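Local coordinates for Lin2111 protein (Listeria innocua, PDB 3EDP) that is of undetermined function but probably binds DNA and regulates transcription, at residues P34-L39 against V69-Q74; E123-I128 against I144-L149; G148-L153 against E165-G170. All coordinates share one frame; numbering follows the deposited sequence.

Contact 1 (P34-L39 against V69-Q74)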
# COMPACT_ATOMS: atom_id res chain seq x y z
N PRO A 34 4.17 15.50 -33.42
CA PRO A 34 4.38 16.90 -33.84
C PRO A 34 3.25 17.77 -33.35
O PRO A 34 2.10 17.33 -33.37
CB PRO A 34 4.35 16.81 -35.37
CG PRO A 34 4.76 15.40 -35.67
CD PRO A 34 4.15 14.58 -34.57
N ASN A 35 3.55 18.99 -32.91
CA ASN A 35 2.47 19.86 -32.48
C ASN A 35 1.72 20.43 -33.69
O ASN A 35 2.06 20.11 -34.85
CB ASN A 35 2.98 20.97 -31.55
CG ASN A 35 3.65 22.09 -32.30
OD1 ASN A 35 4.34 21.88 -33.30
ND2 ASN A 35 3.46 23.32 -31.81
N GLU A 36 0.71 21.26 -33.45
CA GLU A 36 -0.11 21.74 -34.56
C GLU A 36 0.69 22.61 -35.53
O GLU A 36 0.42 22.59 -36.74
CB GLU A 36 -1.38 22.44 -34.06
CG GLU A 36 -2.30 21.50 -33.30
CD GLU A 36 -3.59 22.15 -32.83
OE1 GLU A 36 -4.21 22.91 -33.61
OE2 GLU A 36 -3.99 21.88 -31.67
N THR A 37 1.66 23.37 -35.03
CA THR A 37 2.49 24.20 -35.90
C THR A 37 3.35 23.33 -36.83
O THR A 37 3.44 23.59 -38.04
CB THR A 37 3.38 25.17 -35.10
OG1 THR A 37 2.56 26.06 -34.34
CG2 THR A 37 4.28 26.00 -36.04
N ALA A 38 3.95 22.28 -36.28
CA ALA A 38 4.76 21.37 -37.08
C ALA A 38 3.89 20.69 -38.13
O ALA A 38 4.33 20.46 -39.26
CB ALA A 38 5.46 20.33 -36.20
N LEU A 39 2.65 20.39 -37.76
CA LEU A 39 1.68 19.80 -38.68
C LEU A 39 1.39 20.73 -39.85
O LEU A 39 1.25 20.27 -40.99
CB LEU A 39 0.38 19.42 -37.96
CG LEU A 39 0.45 18.18 -37.04
CD1 LEU A 39 -0.84 17.97 -36.24
CD2 LEU A 39 0.79 16.93 -37.83
N VAL A 69 0.36 23.50 -24.99
CA VAL A 69 1.54 22.63 -25.02
C VAL A 69 1.73 21.87 -26.33
O VAL A 69 2.64 22.18 -27.10
CB VAL A 69 1.54 21.64 -23.83
CG1 VAL A 69 2.66 20.61 -24.00
CG2 VAL A 69 1.69 22.38 -22.51
N GLY A 70 0.88 20.88 -26.59
CA GLY A 70 1.01 20.07 -27.79
C GLY A 70 -0.09 19.05 -28.03
O GLY A 70 -1.26 19.31 -27.77
N LEU A 71 0.30 17.88 -28.53
CA LEU A 71 -0.63 16.85 -28.94
C LEU A 71 -0.13 15.49 -28.48
O LEU A 71 1.02 15.13 -28.73
CB LEU A 71 -0.75 16.82 -30.48
CG LEU A 71 -1.97 17.40 -31.20
CD1 LEU A 71 -2.46 18.68 -30.55
CD2 LEU A 71 -1.62 17.63 -32.67
N TYR A 72 -1.01 14.73 -27.83
CA TYR A 72 -0.69 13.37 -27.41
C TYR A 72 -1.59 12.39 -28.13
O TYR A 72 -2.78 12.65 -28.36
CB TYR A 72 -0.86 13.23 -25.89
CG TYR A 72 -0.02 14.21 -25.10
CD1 TYR A 72 1.24 13.84 -24.63
CD2 TYR A 72 -0.47 15.49 -24.82
CE1 TYR A 72 2.01 14.73 -23.91
CE2 TYR A 72 0.30 16.38 -24.10
CZ TYR A 72 1.54 16.00 -23.65
OH TYR A 72 2.31 16.89 -22.93
N VAL A 73 -1.02 11.25 -28.52
CA VAL A 73 -1.81 10.18 -29.10
C VAL A 73 -2.44 9.38 -27.96
O VAL A 73 -1.80 9.11 -26.95
CB VAL A 73 -0.94 9.25 -29.97
CG1 VAL A 73 -1.80 8.21 -30.66
CG2 VAL A 73 -0.16 10.06 -30.98
N GLN A 74 -3.71 9.03 -28.13
CA GLN A 74 -4.40 8.23 -27.12
C GLN A 74 -3.90 6.79 -27.20
O GLN A 74 -3.75 6.23 -28.29
CB GLN A 74 -5.91 8.28 -27.35
CG GLN A 74 -6.56 9.61 -26.95
CD GLN A 74 -6.82 9.71 -25.46
OE1 GLN A 74 -6.34 8.89 -24.68
NE2 GLN A 74 -7.60 10.71 -25.05
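With CG anti to the carbonyl carbon in both E36 (chi1 -63°) and L39 (chi1 -73°), each side chain starts out beside its backbone N; beyond CG, the extended chain of E36 carries it to L71 of the strand. The two methyls of L71 divide the work. CD2 meets L39 CD1 tip to tip at 3.7 Å and also lies 3.8 Å from P34 O. CD1 packs against E36, which crosses the leucine at about a right angle: E36 CG and OE2 both border L71 CD1, at 3.9 and 3.7 Å, and OE2 also forms a salt bridge with R65. No hydrogen bond joins the two segments, so the evidence is for van der Waals packing alone. Alongside, N35 CB approaches G70 CA at 4.3 Å. N35 is the N-cap of the helix: A38 N donates to N35 OD1 over 3.0 Å, from above the carbonyl plane, with an N-H...O angle of 160°. I50 and V54 adjoin L39 and L71 respectively, adding apolar neighbours from helix 47-59. Helix 36-42 packed against the wing hairpin 63-66/70-73, whose turn carries a classic bulge at V69 and G70 facing K66, is characteristic of the GntR-type winged helix-turn-helix domain.

Contact 2 (E123-I128 against I144-L149)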
# COMPACT_ATOMS: atom_id res chain seq x y z
N GLU A 123 -4.24 20.15 -17.07
CA GLU A 123 -3.12 19.26 -17.33
C GLU A 123 -3.62 17.82 -17.39
O GLU A 123 -4.68 17.50 -16.85
CB GLU A 123 -2.02 19.45 -16.28
CG GLU A 123 -1.35 20.82 -16.38
CD GLU A 123 -0.34 21.06 -15.28
OE1 GLU A 123 0.75 21.60 -15.60
OE2 GLU A 123 -0.61 20.71 -14.11
N LEU A 124 -2.86 16.95 -18.05
CA LEU A 124 -3.36 15.63 -18.39
C LEU A 124 -2.98 14.54 -17.40
O LEU A 124 -1.92 14.60 -16.77
CB LEU A 124 -2.89 15.25 -19.79
CG LEU A 124 -3.23 16.28 -20.87
CD1 LEU A 124 -2.58 15.88 -22.19
CD2 LEU A 124 -4.74 16.45 -21.02
N VAL A 125 -3.84 13.53 -17.29
CA VAL A 125 -3.58 12.34 -16.50
C VAL A 125 -4.00 11.11 -17.29
O VAL A 125 -4.90 11.18 -18.12
CB VAL A 125 -4.35 12.35 -15.14
CG1 VAL A 125 -3.99 13.59 -14.32
CG2 VAL A 125 -5.86 12.27 -15.36
N TYR A 126 -3.34 9.99 -17.03
CA TYR A 126 -3.80 8.71 -17.54
C TYR A 126 -4.88 8.18 -16.62
O TYR A 126 -4.78 8.31 -15.39
CB TYR A 126 -2.67 7.69 -17.57
CG TYR A 126 -1.59 7.97 -18.58
CD1 TYR A 126 -1.81 7.75 -19.94
CD2 TYR A 126 -0.35 8.44 -18.18
CE1 TYR A 126 -0.83 8.00 -20.87
CE2 TYR A 126 0.65 8.69 -19.10
CZ TYR A 126 0.40 8.47 -20.45
OH TYR A 126 1.38 8.72 -21.38
N SER A 127 -5.90 7.58 -17.20
CA SER A 127 -6.95 6.95 -16.44
C SER A 127 -7.01 5.50 -16.88
O SER A 127 -7.20 5.20 -18.06
CB SER A 127 -8.29 7.63 -16.69
OG SER A 127 -9.31 7.01 -15.94
N ILE A 128 -6.81 4.60 -15.92
CA ILE A 128 -6.85 3.17 -16.21
C ILE A 128 -7.93 2.53 -15.38
O ILE A 128 -8.06 2.80 -14.18
CB ILE A 128 -5.49 2.51 -15.89
CG1 ILE A 128 -4.39 3.10 -16.78
CG2 ILE A 128 -5.58 1.00 -16.09
CD1 ILE A 128 -2.99 2.73 -16.34
N ILE A 144 -5.17 6.63 -11.48
CA ILE A 144 -4.93 7.93 -12.09
C ILE A 144 -3.45 8.27 -11.96
O ILE A 144 -2.91 8.32 -10.85
CB ILE A 144 -5.78 9.02 -11.42
CG1 ILE A 144 -7.26 8.63 -11.41
CG2 ILE A 144 -5.57 10.36 -12.12
CD1 ILE A 144 -7.92 8.64 -12.78
N LEU A 145 -2.78 8.47 -13.09
CA LEU A 145 -1.35 8.80 -13.14
C LEU A 145 -1.14 10.04 -14.00
O LEU A 145 -1.38 10.00 -15.20
CB LEU A 145 -0.57 7.65 -13.77
CG LEU A 145 -0.66 6.24 -13.19
CD1 LEU A 145 0.14 5.25 -14.05
CD2 LEU A 145 -0.16 6.21 -11.77
N PRO A 146 -0.68 11.14 -13.40
CA PRO A 146 -0.43 12.35 -14.20
C PRO A 146 0.65 12.13 -15.26
O PRO A 146 1.70 11.54 -14.98
CB PRO A 146 0.04 13.37 -13.16
CG PRO A 146 -0.47 12.85 -11.85
CD PRO A 146 -0.41 11.36 -11.97
N LEU A 147 0.37 12.59 -16.47
CA LEU A 147 1.28 12.48 -17.60
C LEU A 147 2.66 13.01 -17.29
O LEU A 147 3.66 12.36 -17.59
CB LEU A 147 0.72 13.24 -18.80
CG LEU A 147 -0.07 12.41 -19.81
CD1 LEU A 147 0.88 11.55 -20.62
CD2 LEU A 147 -1.13 11.57 -19.11
N GLY A 148 2.71 14.19 -16.69
CA GLY A 148 3.97 14.84 -16.35
C GLY A 148 4.83 14.09 -15.34
O GLY A 148 5.99 14.41 -15.15
N LEU A 149 4.24 13.09 -14.69
CA LEU A 149 4.96 12.30 -13.70
C LEU A 149 5.35 10.94 -14.28
O LEU A 149 6.22 10.26 -13.74
CB LEU A 149 4.08 12.11 -12.45
CG LEU A 149 4.19 13.12 -11.31
CD1 LEU A 149 4.69 14.48 -11.77
CD2 LEU A 149 2.87 13.24 -10.56
O HOH W 1 0.39 15.93 -16.37
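L147 lies across the Y126 ring, the two side chains crossing at about a right angle. L147 CD2 sits over one face of that ring, 3.4 Å from its centroid and 16° off the ring normal, which meets the geometry of a CH-pi contact. The other methyl, CD1, is modelled implausibly close to the phenol end, so its exact placement is doubtful. Y126 CG is anti to the carbonyl carbon (chi1 -68°), on the side of the backbone N. On the stem side, L147 CG lies 4.0 Å from L124 CB, which places the leucine between L124 and the tyrosine ring.

The backbone fixes this pairing. Y126 and L145 are an antiparallel hydrogen-bonded pair: Y126 N donates to L145 O over 2.7 Å, and L145 N returns a bond to Y126 O. The adjoining V125-P146 and S127-I144 pairs are non-hydrogen-bonded. Just past the last pair, L147 N donates to L124 O over 3.1 Å from above the carbonyl plane. A water also donates to L124 O and bridges it to G148 N.

On the other face of the sheet, V125 CG2 meets I144 CG2 at 3.8 Å, while V125 CG1 lies 3.8 Å from P146 CA. I144 CD1 comes equally near S127 OG. Helix 110-117 covers this apolar face through Y113 and F117, which touch I144, and F117 also touches P146. On the face of Y126 and L145, F158 packs on both, its ring meeting that of Y126.

The two short strand segments run 154° apart in direction, and together with the alternating pairs this identifies the open end of the antiparallel hairpin 124-134/137-146, within the antiparallel sheet of the UTRA domain.

Contact 3 (G148-L153 against E165-G170)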
# COMPACT_ATOMS: atom_id res chain seq x y z
N GLY A 148 2.71 14.19 -16.69
CA GLY A 148 3.97 14.84 -16.35
C GLY A 148 4.83 14.09 -15.34
O GLY A 148 5.99 14.41 -15.15
N LEU A 149 4.24 13.09 -14.69
CA LEU A 149 4.96 12.30 -13.70
C LEU A 149 5.35 10.94 -14.28
O LEU A 149 6.22 10.26 -13.74
CB LEU A 149 4.08 12.11 -12.45
CG LEU A 149 4.19 13.12 -11.31
CD1 LEU A 149 4.69 14.48 -11.77
CD2 LEU A 149 2.87 13.24 -10.56
N TYR A 150 4.69 10.54 -15.36
CA TYR A 150 5.02 9.30 -16.07
C TYR A 150 5.26 9.57 -17.57
O TYR A 150 4.74 8.85 -18.43
CB TYR A 150 3.93 8.24 -15.85
CG TYR A 150 3.75 7.89 -14.39
CD1 TYR A 150 4.28 6.73 -13.85
CD2 TYR A 150 3.07 8.76 -13.53
CE1 TYR A 150 4.12 6.42 -12.51
CE2 TYR A 150 2.92 8.46 -12.19
CZ TYR A 150 3.45 7.29 -11.68
OH TYR A 150 3.31 6.98 -10.35
N PRO A 151 6.07 10.61 -17.88
CA PRO A 151 6.26 11.13 -19.24
C PRO A 151 6.79 10.11 -20.25
O PRO A 151 6.43 10.18 -21.42
CB PRO A 151 7.31 12.24 -19.04
CG PRO A 151 8.04 11.81 -17.82
CD PRO A 151 6.94 11.31 -16.93
N ASP A 152 7.63 9.19 -19.81
CA ASP A 152 8.36 8.33 -20.74
C ASP A 152 7.72 6.97 -21.00
O ASP A 152 8.21 6.20 -21.83
CB ASP A 152 9.81 8.16 -20.27
CG ASP A 152 10.56 9.48 -20.20
OD1 ASP A 152 10.44 10.28 -21.15
OD2 ASP A 152 11.27 9.72 -19.19
N LEU A 153 6.63 6.68 -20.31
CA LEU A 153 5.97 5.39 -20.47
C LEU A 153 5.19 5.30 -21.78
O LEU A 153 4.38 6.18 -22.08
CB LEU A 153 5.02 5.14 -19.29
CG LEU A 153 5.61 4.61 -17.98
CD1 LEU A 153 6.59 5.62 -17.40
CD2 LEU A 153 4.50 4.30 -16.99
N GLU A 165 4.88 -1.60 -8.36
CA GLU A 165 5.90 -1.51 -9.39
C GLU A 165 5.52 -0.43 -10.42
O GLU A 165 6.34 0.41 -10.78
CB GLU A 165 6.13 -2.86 -10.07
CG GLU A 165 7.12 -2.80 -11.22
CD GLU A 165 7.72 -4.16 -11.54
OE1 GLU A 165 8.66 -4.22 -12.35
OE2 GLU A 165 7.25 -5.17 -10.98
N LEU A 166 4.27 -0.44 -10.86
CA LEU A 166 3.82 0.53 -11.86
C LEU A 166 3.93 1.97 -11.33
O LEU A 166 4.43 2.86 -12.02
CB LEU A 166 2.37 0.25 -12.29
CG LEU A 166 1.75 1.28 -13.25
CD1 LEU A 166 2.53 1.31 -14.55
CD2 LEU A 166 0.28 0.99 -13.54
N VAL A 167 3.47 2.19 -10.11
CA VAL A 167 3.49 3.52 -9.51
C VAL A 167 4.93 4.01 -9.31
O VAL A 167 5.21 5.20 -9.37
CB VAL A 167 2.74 3.56 -8.16
CG1 VAL A 167 3.00 4.88 -7.47
CG2 VAL A 167 1.25 3.36 -8.38
N ASN A 168 5.83 3.06 -9.11
CA ASN A 168 7.23 3.36 -8.89
C ASN A 168 8.00 3.59 -10.19
O ASN A 168 9.18 3.93 -10.17
CB ASN A 168 7.87 2.21 -8.12
CG ASN A 168 9.11 2.60 -7.40
OD1 ASN A 168 10.11 1.90 -7.44
ND2 ASN A 168 9.07 3.75 -6.75
N SER A 169 7.33 3.41 -11.32
CA SER A 169 8.03 3.33 -12.60
C SER A 169 8.16 4.66 -13.36
O SER A 169 8.72 4.71 -14.45
CB SER A 169 7.35 2.29 -13.50
OG SER A 169 6.23 2.85 -14.15
N GLY A 170 7.63 5.74 -12.80
CA GLY A 170 7.69 7.03 -13.47
C GLY A 170 8.88 7.88 -13.03
O GLY A 170 9.93 7.36 -12.65
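Y150, L153 and G170 have the most surface buried between the segments, and Y150 has the most covered of the three. Its hydroxyl donates to V167 O over 2.8 Å, in the carbonyl plane and on a lone pair, with a C=O...O angle of 119°. The bond ties the loop 148-153 to a backbone oxygen of helix 163-167. V167 CG1 lies 3.6 Å from the same Y150 OH, so the phenol end meets both the main chain and the side chain of this residue. Y150 CG is anti to the carbonyl carbon, chi1 -60°, and from this position beside the backbone N the ring extends to V167. Near the ring plane, L166 O and S169 OG lie at the ring's edge.

G170 CA lies obliquely by the ring, 3.4 Å from Y150 CD1, and makes a CA-H...O contact of 3.6 Å with L149 O, at a modest angle of 129°. Y150 CD1 and L149 O occupy the place a beta carbon would take, so the approach depends on the absence of a side chain.

L153 ends the type I turn that begins at Y150, and its CB points toward the opposing segment. Its methyls lie against S169 and L166: CD2 reaches S169 OG at 3.6 Å and, more loosely, L166 CD1 at 4.3 Å, while CD1 lies near S169 O. The S169 hydroxyl donates to L166 O over 2.8 Å, and S169 N donates to that oxygen too, so two bonds grip L166 O.

Around this junction, I217 and A218 of strand 215-225 touch both Y150 and V167. Strand 137-146 contributes L145 against Y150 and L143 against L166, so the loop and helix 163-167 pack together upon these two neighbouring strands of the sheet.

From the N terminus, contact 1 closes first: the chain passes through helix 47-59 and strand 63-66 before 69-74 returns to 34-39, completing the winged helix unit. Contact 2 opens later and closes the hairpin 124-134/137-146. Contact 3 begins on G148 and L149, where contact 2 ends, and closes the short excursion to helix 163-167. The three loops follow in series, contacts 2 and 3 overlapping only at those shared residues. The centres of contacts 2 and 3 lie about 9 Å apart, with L145 CD2 3.8 Å from Y150 CZ. Contacts 1 and 2 join the two family regions where Y72 CD2 packs 3.4 Å from L124 CD1.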